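Local coordinates for protein transcriptional regulator of the TetR/AcrR family (Thermobifida fusca YX, PDB 3DCF) that probably binds cis-regulatory DNA through a helix-turn-helix motif and regulates transcription, as in other TetR/AcrR-family repressors, at residues V87-A98 / R147-L158. Residues are numbered along the deposited sequence; the frame is centred on the assembly and turned at random.
Sequences VDEALERFHAIA and REREYTEIMQRL
Y151 turns the edge of its ring onto the face of F94 in a T-shaped stack, centroids 4.8 Å apart and planes at 70°, with Y151 CD1 over the centre of the phenylalanine. At the rim of that ring, near its plane, lies I154 CD1, and M155 CE (selenomethionine) touches F94 CZ at 3.9 Å. With an alanine in place of F94, the Y151 edge would probably lose the face it rests on, and a gap would open beside I154 and M155. I154 CD1 also makes a CH-pi contact over the imidazole of H95, 3.5 Å from its centroid; H95 ND1 donates a hydrogen bond to L91 O, which helps fix the ring's turn. D88 OD1 forms a salt bridge with R147 NH2 at 3.5 Å, at the guanidinium edge, and two waters on OD1 bond weakly to that nitrogen. The R147 chain, bent at chi2 and chi3, lays CB and CG against V87 CG1; its long NE–E150 OE2 salt bridge extends the network. Both L91 methyls lie against R147 NH2 and E150 OE1. The segments run nearly parallel (13°) on helix 75-98, which as in TetR relatives probably links DNA-binding and C-terminal domains, and helix 138-164 of the latter. Helix 104-121 packs beside both, its H115 meeting Y151 edge-to-face.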
ATOM      1  N   VAL A  87       3.123 -10.510  14.929  1.00 39.15           N
ATOM      2  CA  VAL A  87       2.874 -11.269  13.689  1.00 39.84           C
ATOM      3  C   VAL A  87       2.478 -12.711  14.021  1.00 40.44           C
ATOM      4  O   VAL A  87       1.567 -13.238  13.388  1.00 40.54           O
ATOM      5  CB  VAL A  87       4.106 -11.286  12.704  1.00 39.67           C
ATOM      6  CG1 VAL A  87       3.884 -12.246  11.516  1.00 35.53           C
ATOM      7  CG2 VAL A  87       4.402  -9.877  12.199  1.00 39.43           C
ATOM      8  N   ASP A  88       3.148 -13.321  15.005  1.00 41.63           N
ATOM      9  CA  ASP A  88       2.869 -14.715  15.420  1.00 42.26           C
ATOM     10  C   ASP A  88       1.436 -14.878  16.004  1.00 42.65           C
ATOM     11  O   ASP A  88       0.740 -15.834  15.642  1.00 42.69           O
ATOM     12  CB  ASP A  88       3.959 -15.235  16.395  1.00 42.66           C
ATOM     13  CG  ASP A  88       3.958 -16.750  16.554  1.00 43.50           C
ATOM     14  OD1 ASP A  88       3.900 -17.475  15.544  1.00 50.08           O
ATOM     15  OD2 ASP A  88       4.073 -17.240  17.695  1.00 49.83           O
ATOM     16  N   GLU A  89       0.998 -13.956  16.873  1.00 42.83           N
ATOM     17  CA  GLU A  89      -0.375 -14.007  17.433  1.00 43.87           C
ATOM     18  C   GLU A  89      -1.477 -13.703  16.411  1.00 43.85           C
ATOM     19  O   GLU A  89      -2.532 -14.353  16.437  1.00 44.01           O
ATOM     20  CB  GLU A  89      -0.578 -13.064  18.628  1.00 44.12           C
ATOM     21  CG  GLU A  89      -0.043 -13.561  19.977  1.00 46.91           C
ATOM     22  CD  GLU A  89      -0.722 -12.867  21.171  1.00 46.88           C
ATOM     23  OE1 GLU A  89      -1.119 -11.685  21.037  1.00 51.21           O
ATOM     24  OE2 GLU A  89      -0.869 -13.513  22.241  1.00 53.92           O
ATOM     25  N   ALA A  90      -1.251 -12.681  15.576  1.00 43.85           N
ATOM     26  CA  ALA A  90      -2.180 -12.289  14.487  1.00 43.66           C
ATOM     27  C   ALA A  90      -2.426 -13.442  13.508  1.00 43.88           C
ATOM     28  O   ALA A  90      -3.563 -13.684  13.091  1.00 43.69           O
ATOM     29  CB  ALA A  90      -1.660 -11.057  13.737  1.00 42.86           C
ATOM     30  N   LEU A  91      -1.357 -14.160  13.180  1.00 44.61           N
ATOM     31  CA  LEU A  91      -1.423 -15.306  12.280  1.00 45.20           C
ATOM     32  C   LEU A  91      -2.166 -16.503  12.912  1.00 45.79           C
ATOM     33  O   LEU A  91      -2.840 -17.240  12.182  1.00 46.34           O
ATOM     34  CB  LEU A  91      -0.011 -15.641  11.781  1.00 45.67           C
ATOM     35  CG  LEU A  91       0.212 -16.733  10.734  1.00 46.21           C
ATOM     36  CD1 LEU A  91       1.402 -16.386   9.820  1.00 48.12           C
ATOM     37  CD2 LEU A  91       0.374 -18.110  11.427  1.00 49.26           C
ATOM     38  N   GLU A  92      -2.069 -16.684  14.243  1.00 45.80           N
ATOM     39  CA  GLU A  92      -2.842 -17.741  14.967  1.00 45.52           C
ATOM     40  C   GLU A  92      -4.352 -17.448  14.956  1.00 43.24           C
ATOM     41  O   GLU A  92      -5.157 -18.358  14.806  1.00 41.86           O
ATOM     42  CB  GLU A  92      -2.383 -17.934  16.418  1.00 45.93           C
ATOM     43  CG  GLU A  92      -1.054 -18.677  16.581  1.00 48.33           C
ATOM     44  CD  GLU A  92      -0.678 -18.960  18.047  1.00 48.37           C
ATOM     45  OE1 GLU A  92      -1.575 -19.012  18.927  1.00 52.90           O
ATOM     46  OE2 GLU A  92       0.529 -19.154  18.315  1.00 54.91           O
ATOM     47  N   ARG A  93      -4.713 -16.178  15.151  1.00 41.91           N
ATOM     48  CA  ARG A  93      -6.109 -15.727  15.044  1.00 40.98           C
ATOM     49  C   ARG A  93      -6.641 -15.851  13.616  1.00 40.92           C
ATOM     50  O   ARG A  93      -7.835 -16.045  13.426  1.00 41.09           O
ATOM     51  CB  ARG A  93      -6.273 -14.291  15.537  1.00 40.71           C
ATOM     52  CG  ARG A  93      -5.968 -14.142  17.026  1.00 41.79           C
ATOM     53  CD  ARG A  93      -6.406 -12.803  17.585  1.00 41.66           C
ATOM     54  NE  ARG A  93      -5.831 -11.662  16.865  1.00 43.66           N
ATOM     55  CZ  ARG A  93      -4.616 -11.129  17.051  1.00 44.89           C
ATOM     56  NH1 ARG A  93      -3.754 -11.620  17.946  1.00 47.91           N
ATOM     57  NH2 ARG A  93      -4.244 -10.084  16.295  1.00 45.24           N
ATOM     58  N   PHE A  94      -5.744 -15.763  12.628  1.00 41.02           N
ATOM     59  CA  PHE A  94      -6.083 -15.917  11.204  1.00 40.31           C
ATOM     60  C   PHE A  94      -6.381 -17.404  10.881  1.00 40.25           C
ATOM     61  O   PHE A  94      -7.428 -17.713  10.280  1.00 40.48           O
ATOM     62  CB  PHE A  94      -4.941 -15.369  10.327  1.00 40.03           C
ATOM     63  CG  PHE A  94      -5.389 -14.818   9.009  1.00 39.01           C
ATOM     64  CD1 PHE A  94      -6.001 -13.564   8.954  1.00 37.37           C
ATOM     65  CD2 PHE A  94      -5.172 -15.519   7.818  1.00 39.26           C
ATOM     66  CE1 PHE A  94      -6.415 -13.007   7.732  1.00 36.71           C
ATOM     67  CE2 PHE A  94      -5.590 -14.973   6.576  1.00 40.33           C
ATOM     68  CZ  PHE A  94      -6.211 -13.709   6.539  1.00 37.42           C
ATOM     69  N   HIS A  95      -5.474 -18.306  11.286  1.00 39.96           N
ATOM     70  CA  HIS A  95      -5.644 -19.779  11.100  1.00 39.69           C
ATOM     71  C   HIS A  95      -6.926 -20.338  11.730  1.00 39.05           C
ATOM     72  O   HIS A  95      -7.621 -21.141  11.090  1.00 38.10           O
ATOM     73  CB  HIS A  95      -4.449 -20.592  11.655  1.00 40.36           C
ATOM     74  CG  HIS A  95      -3.326 -20.786  10.682  1.00 44.02           C
ATOM     75  ND1 HIS A  95      -2.135 -20.092  10.757  1.00 46.04           N
ATOM     76  CD2 HIS A  95      -3.209 -21.622   9.620  1.00 45.59           C
ATOM     77  CE1 HIS A  95      -1.338 -20.484   9.777  1.00 47.01           C
ATOM     78  NE2 HIS A  95      -1.967 -21.409   9.071  1.00 46.86           N
ATOM     79  N   ALA A  96      -7.198 -19.920  12.977  1.00 38.42           N
ATOM     80  CA  ALA A  96      -8.383 -20.331  13.753  1.00 38.22           C
ATOM     81  C   ALA A  96      -9.701 -20.052  13.010  1.00 38.34           C
ATOM     82  O   ALA A  96     -10.562 -20.929  12.937  1.00 39.04           O
ATOM     83  CB  ALA A  96      -8.390 -19.645  15.124  1.00 37.24           C
ATOM     84  N   ILE A  97      -9.819 -18.849  12.439  1.00 37.94           N
ATOM     85  CA  ILE A  97     -10.992 -18.425  11.647  1.00 38.10           C
ATOM     86  C   ILE A  97     -11.086 -19.213  10.336  1.00 38.20           C
ATOM     87  O   ILE A  97     -12.164 -19.693   9.996  1.00 38.00           O
ATOM     88  CB  ILE A  97     -10.969 -16.896  11.327  1.00 37.63           C
ATOM     89  CG1 ILE A  97     -11.073 -16.065  12.614  1.00 37.91           C
ATOM     90  CG2 ILE A  97     -12.124 -16.504  10.414  1.00 37.27           C
ATOM     91  CD1 ILE A  97     -10.783 -14.572  12.423  1.00 37.77           C
ATOM     92  N   ALA A  98      -9.966 -19.330   9.615  1.00 38.54           N
ATOM     93  CA  ALA A  98      -9.910 -20.104   8.361  1.00 39.43           C
ATOM     94  C   ALA A  98     -10.126 -21.632   8.556  1.00 40.31           C
ATOM     95  O   ALA A  98     -10.674 -22.278   7.671  1.00 40.84           O
ATOM     96  CB  ALA A  98      -8.609 -19.843   7.633  1.00 39.02           C
ATOM     97  N   ARG A 147       5.958 -15.372   6.609  1.00 41.48           N
ATOM     98  CA  ARG A 147       4.676 -15.096   7.301  1.00 42.47           C
ATOM     99  C   ARG A 147       3.666 -14.432   6.354  1.00 42.60           C
ATOM    100  O   ARG A 147       2.486 -14.769   6.415  1.00 42.46           O
ATOM    101  CB  ARG A 147       4.822 -14.281   8.602  1.00 42.61           C
ATOM    102  CG  ARG A 147       5.931 -14.723   9.594  1.00 44.70           C
ATOM    103  CD  ARG A 147       6.182 -16.251   9.726  1.00 45.46           C
ATOM    104  NE  ARG A 147       5.058 -16.959  10.327  1.00 44.49           N
ATOM    105  CZ  ARG A 147       4.804 -17.050  11.638  1.00 47.82           C
ATOM    106  NH1 ARG A 147       5.583 -16.467  12.559  1.00 48.69           N
ATOM    107  NH2 ARG A 147       3.735 -17.733  12.045  1.00 48.92           N
ATOM    108  N   GLU A 148       4.124 -13.500   5.501  1.00 43.34           N
ATOM    109  CA  GLU A 148       3.276 -12.891   4.448  1.00 44.13           C
ATOM    110  C   GLU A 148       2.694 -13.981   3.528  1.00 43.89           C
ATOM    111  O   GLU A 148       1.509 -13.925   3.186  1.00 43.40           O
ATOM    112  CB  GLU A 148       4.038 -11.888   3.553  1.00 44.15           C
ATOM    113  CG  GLU A 148       4.352 -10.495   4.118  1.00 46.87           C
ATOM    114  CD  GLU A 148       4.639  -9.436   2.998  1.00 47.18           C
ATOM    115  OE1 GLU A 148       3.834  -9.295   2.047  1.00 52.65           O
ATOM    116  OE2 GLU A 148       5.646  -8.705   3.077  1.00 54.92           O
ATOM    117  N   ARG A 149       3.542 -14.940   3.124  1.00 44.03           N
ATOM    118  CA  ARG A 149       3.126 -16.077   2.279  1.00 44.54           C
ATOM    119  C   ARG A 149       2.023 -16.942   2.896  1.00 44.32           C
ATOM    120  O   ARG A 149       1.125 -17.363   2.169  1.00 44.56           O
ATOM    121  CB  ARG A 149       4.308 -16.978   1.860  1.00 44.50           C
ATOM    122  CG  ARG A 149       5.124 -16.426   0.693  1.00 46.44           C
ATOM    123  CD  ARG A 149       6.062 -17.478   0.084  1.00 46.17           C
ATOM    124  NE  ARG A 149       7.169 -17.824   0.972  1.00 47.01           N
ATOM    125  CZ  ARG A 149       8.313 -17.136   1.116  1.00 50.56           C
ATOM    126  NH1 ARG A 149       8.560 -16.002   0.440  1.00 54.27           N
ATOM    127  NH2 ARG A 149       9.234 -17.582   1.974  1.00 51.94           N
ATOM    128  N   GLU A 150       2.104 -17.205   4.209  1.00 44.35           N
ATOM    129  CA  GLU A 150       1.075 -17.992   4.930  1.00 44.61           C
ATOM    130  C   GLU A 150      -0.295 -17.323   4.886  1.00 44.03           C
ATOM    131  O   GLU A 150      -1.258 -17.995   4.558  1.00 44.27           O
ATOM    132  CB  GLU A 150       1.462 -18.268   6.383  1.00 45.10           C
ATOM    133  CG  GLU A 150       2.599 -19.268   6.531  1.00 46.46           C
ATOM    134  CD  GLU A 150       3.060 -19.448   7.975  1.00 46.48           C
ATOM    135  OE1 GLU A 150       2.224 -19.298   8.905  1.00 44.45           O
ATOM    136  OE2 GLU A 150       4.266 -19.766   8.159  1.00 49.81           O
ATOM    137  N   TYR A 151      -0.363 -16.024   5.222  1.00 43.64           N
ATOM    138  CA  TYR A 151      -1.605 -15.209   5.138  1.00 43.73           C
ATOM    139  C   TYR A 151      -2.299 -15.340   3.770  1.00 42.39           C
ATOM    140  O   TYR A 151      -3.507 -15.603   3.683  1.00 41.08           O
ATOM    141  CB  TYR A 151      -1.317 -13.697   5.324  1.00 44.77           C
ATOM    142  CG  TYR A 151      -1.315 -13.145   6.729  1.00 45.68           C
ATOM    143  CD1 TYR A 151      -2.528 -12.950   7.419  1.00 47.08           C
ATOM    144  CD2 TYR A 151      -0.126 -12.709   7.339  1.00 45.87           C
ATOM    145  CE1 TYR A 151      -2.553 -12.402   8.719  1.00 46.51           C
ATOM    146  CE2 TYR A 151      -0.133 -12.153   8.634  1.00 46.97           C
ATOM    147  CZ  TYR A 151      -1.347 -12.006   9.315  1.00 46.96           C
ATOM    148  OH  TYR A 151      -1.357 -11.468  10.575  1.00 47.23           O
ATOM    149  N   THR A 152      -1.501 -15.120   2.723  1.00 41.47           N
ATOM    150  CA  THR A 152      -1.960 -15.143   1.334  1.00 41.29           C
ATOM    151  C   THR A 152      -2.474 -16.523   0.929  1.00 40.69           C
ATOM    152  O   THR A 152      -3.560 -16.634   0.368  1.00 40.38           O
ATOM    153  CB  THR A 152      -0.826 -14.693   0.341  1.00 41.10           C
ATOM    154  OG1 THR A 152      -0.172 -13.523   0.840  1.00 41.91           O
ATOM    155  CG2 THR A 152      -1.383 -14.384  -1.041  1.00 42.60           C
ATOM    156  N   GLU A 153      -1.704 -17.562   1.248  1.00 40.63           N
ATOM    157  CA  GLU A 153      -2.056 -18.944   0.886  1.00 41.48           C
ATOM    158  C   GLU A 153      -3.326 -19.475   1.562  1.00 40.67           C
ATOM    159  O   GLU A 153      -4.098 -20.179   0.905  1.00 40.05           O
ATOM    160  CB  GLU A 153      -0.844 -19.884   1.045  1.00 41.52           C
ATOM    161  CG  GLU A 153       0.220 -19.605  -0.056  1.00 43.77           C
ATOM    162  CD  GLU A 153       1.609 -20.201   0.209  1.00 44.32           C
ATOM    163  OE1 GLU A 153       1.759 -21.062   1.107  1.00 54.10           O
ATOM    164  OE2 GLU A 153       2.571 -19.792  -0.486  1.00 50.89           O
ATOM    165  N   ILE A 154      -3.549 -19.108   2.836  1.00 40.20           N
ATOM    166  CA  ILE A 154      -4.783 -19.463   3.581  1.00 40.45           C
ATOM    167  C   ILE A 154      -6.010 -18.876   2.866  1.00 41.23           C
ATOM    168  O   ILE A 154      -6.997 -19.578   2.637  1.00 40.72           O
ATOM    169  CB  ILE A 154      -4.775 -18.958   5.067  1.00 40.59           C
ATOM    170  CG1 ILE A 154      -3.715 -19.677   5.914  1.00 40.09           C
ATOM    171  CG2 ILE A 154      -6.123 -19.203   5.733  1.00 39.62           C
ATOM    172  CD1 ILE A 154      -3.420 -18.987   7.235  1.00 38.98           C
HETATM  173  N   MSE A 155      -5.922 -17.594   2.511  1.00 42.15           N
HETATM  174  CA  MSE A 155      -6.995 -16.923   1.795  1.00 43.84           C
HETATM  175  C   MSE A 155      -7.121 -17.363   0.322  1.00 43.06           C
HETATM  176  O   MSE A 155      -8.241 -17.393  -0.192  1.00 42.42           O
HETATM  177  CB  MSE A 155      -6.862 -15.411   1.928  1.00 42.88           C
HETATM  178  CG  MSE A 155      -7.962 -14.659   1.219  1.00 45.34           C
HETATM  179 SE   MSE A 155      -8.326 -12.928   1.954  0.75 50.50          SE
HETATM  180  CE  MSE A 155      -8.953 -13.493   3.745  1.00 45.00           C
ATOM    181  N   GLN A 156      -6.001 -17.676  -0.346  1.00 43.19           N
ATOM    182  CA  GLN A 156      -6.023 -18.150  -1.757  1.00 43.43           C
ATOM    183  C   GLN A 156      -6.859 -19.411  -1.918  1.00 42.91           C
ATOM    184  O   GLN A 156      -7.750 -19.452  -2.779  1.00 41.88           O
ATOM    185  CB  GLN A 156      -4.625 -18.431  -2.331  1.00 42.91           C
ATOM    186  CG  GLN A 156      -3.931 -17.222  -2.920  1.00 43.63           C
ATOM    187  CD  GLN A 156      -2.548 -17.543  -3.493  1.00 44.33           C
ATOM    188  OE1 GLN A 156      -2.102 -18.699  -3.507  1.00 47.23           O
ATOM    189  NE2 GLN A 156      -1.863 -16.508  -3.967  1.00 45.56           N
ATOM    190  N   ARG A 157      -6.551 -20.423  -1.099  1.00 43.03           N
ATOM    191  CA  ARG A 157      -7.280 -21.710  -1.111  1.00 43.93           C
ATOM    192  C   ARG A 157      -8.771 -21.523  -0.803  1.00 42.96           C
ATOM    193  O   ARG A 157      -9.625 -22.127  -1.460  1.00 42.95           O
ATOM    194  CB  ARG A 157      -6.669 -22.707  -0.116  1.00 43.96           C
ATOM    195  CG  ARG A 157      -5.242 -23.144  -0.467  1.00 48.05           C
ATOM    196  CD  ARG A 157      -4.736 -24.272   0.456  1.00 47.63           C
ATOM    197  NE  ARG A 157      -4.592 -23.860   1.862  1.00 51.77           N
ATOM    198  CZ  ARG A 157      -3.497 -23.334   2.430  1.00 53.25           C
ATOM    199  NH1 ARG A 157      -2.366 -23.114   1.742  1.00 54.07           N
ATOM    200  NH2 ARG A 157      -3.535 -23.012   3.726  1.00 52.89           N
ATOM    201  N   LEU A 158      -9.049 -20.633   0.151  1.00 42.16           N
ATOM    202  CA  LEU A 158     -10.406 -20.320   0.614  1.00 41.33           C
ATOM    203  C   LEU A 158     -11.229 -19.567  -0.466  1.00 41.43           C
ATOM    204  O   LEU A 158     -12.449 -19.766  -0.556  1.00 41.80           O
ATOM    205  CB  LEU A 158     -10.337 -19.525   1.942  1.00 40.90           C
ATOM    206  CG  LEU A 158     -11.348 -19.783   3.037  1.00 41.99           C
ATOM    207  CD1 LEU A 158     -11.234 -21.244   3.486  1.00 41.93           C
ATOM    208  CD2 LEU A 158     -11.081 -18.840   4.224  1.00 41.45           C
TER
HETATM  209  O   HOH W   1       4.571 -19.661  14.528  1.00 42.20           O
HETATM  210  O   HOH W   2       1.584 -18.316  14.575  1.00 46.22           O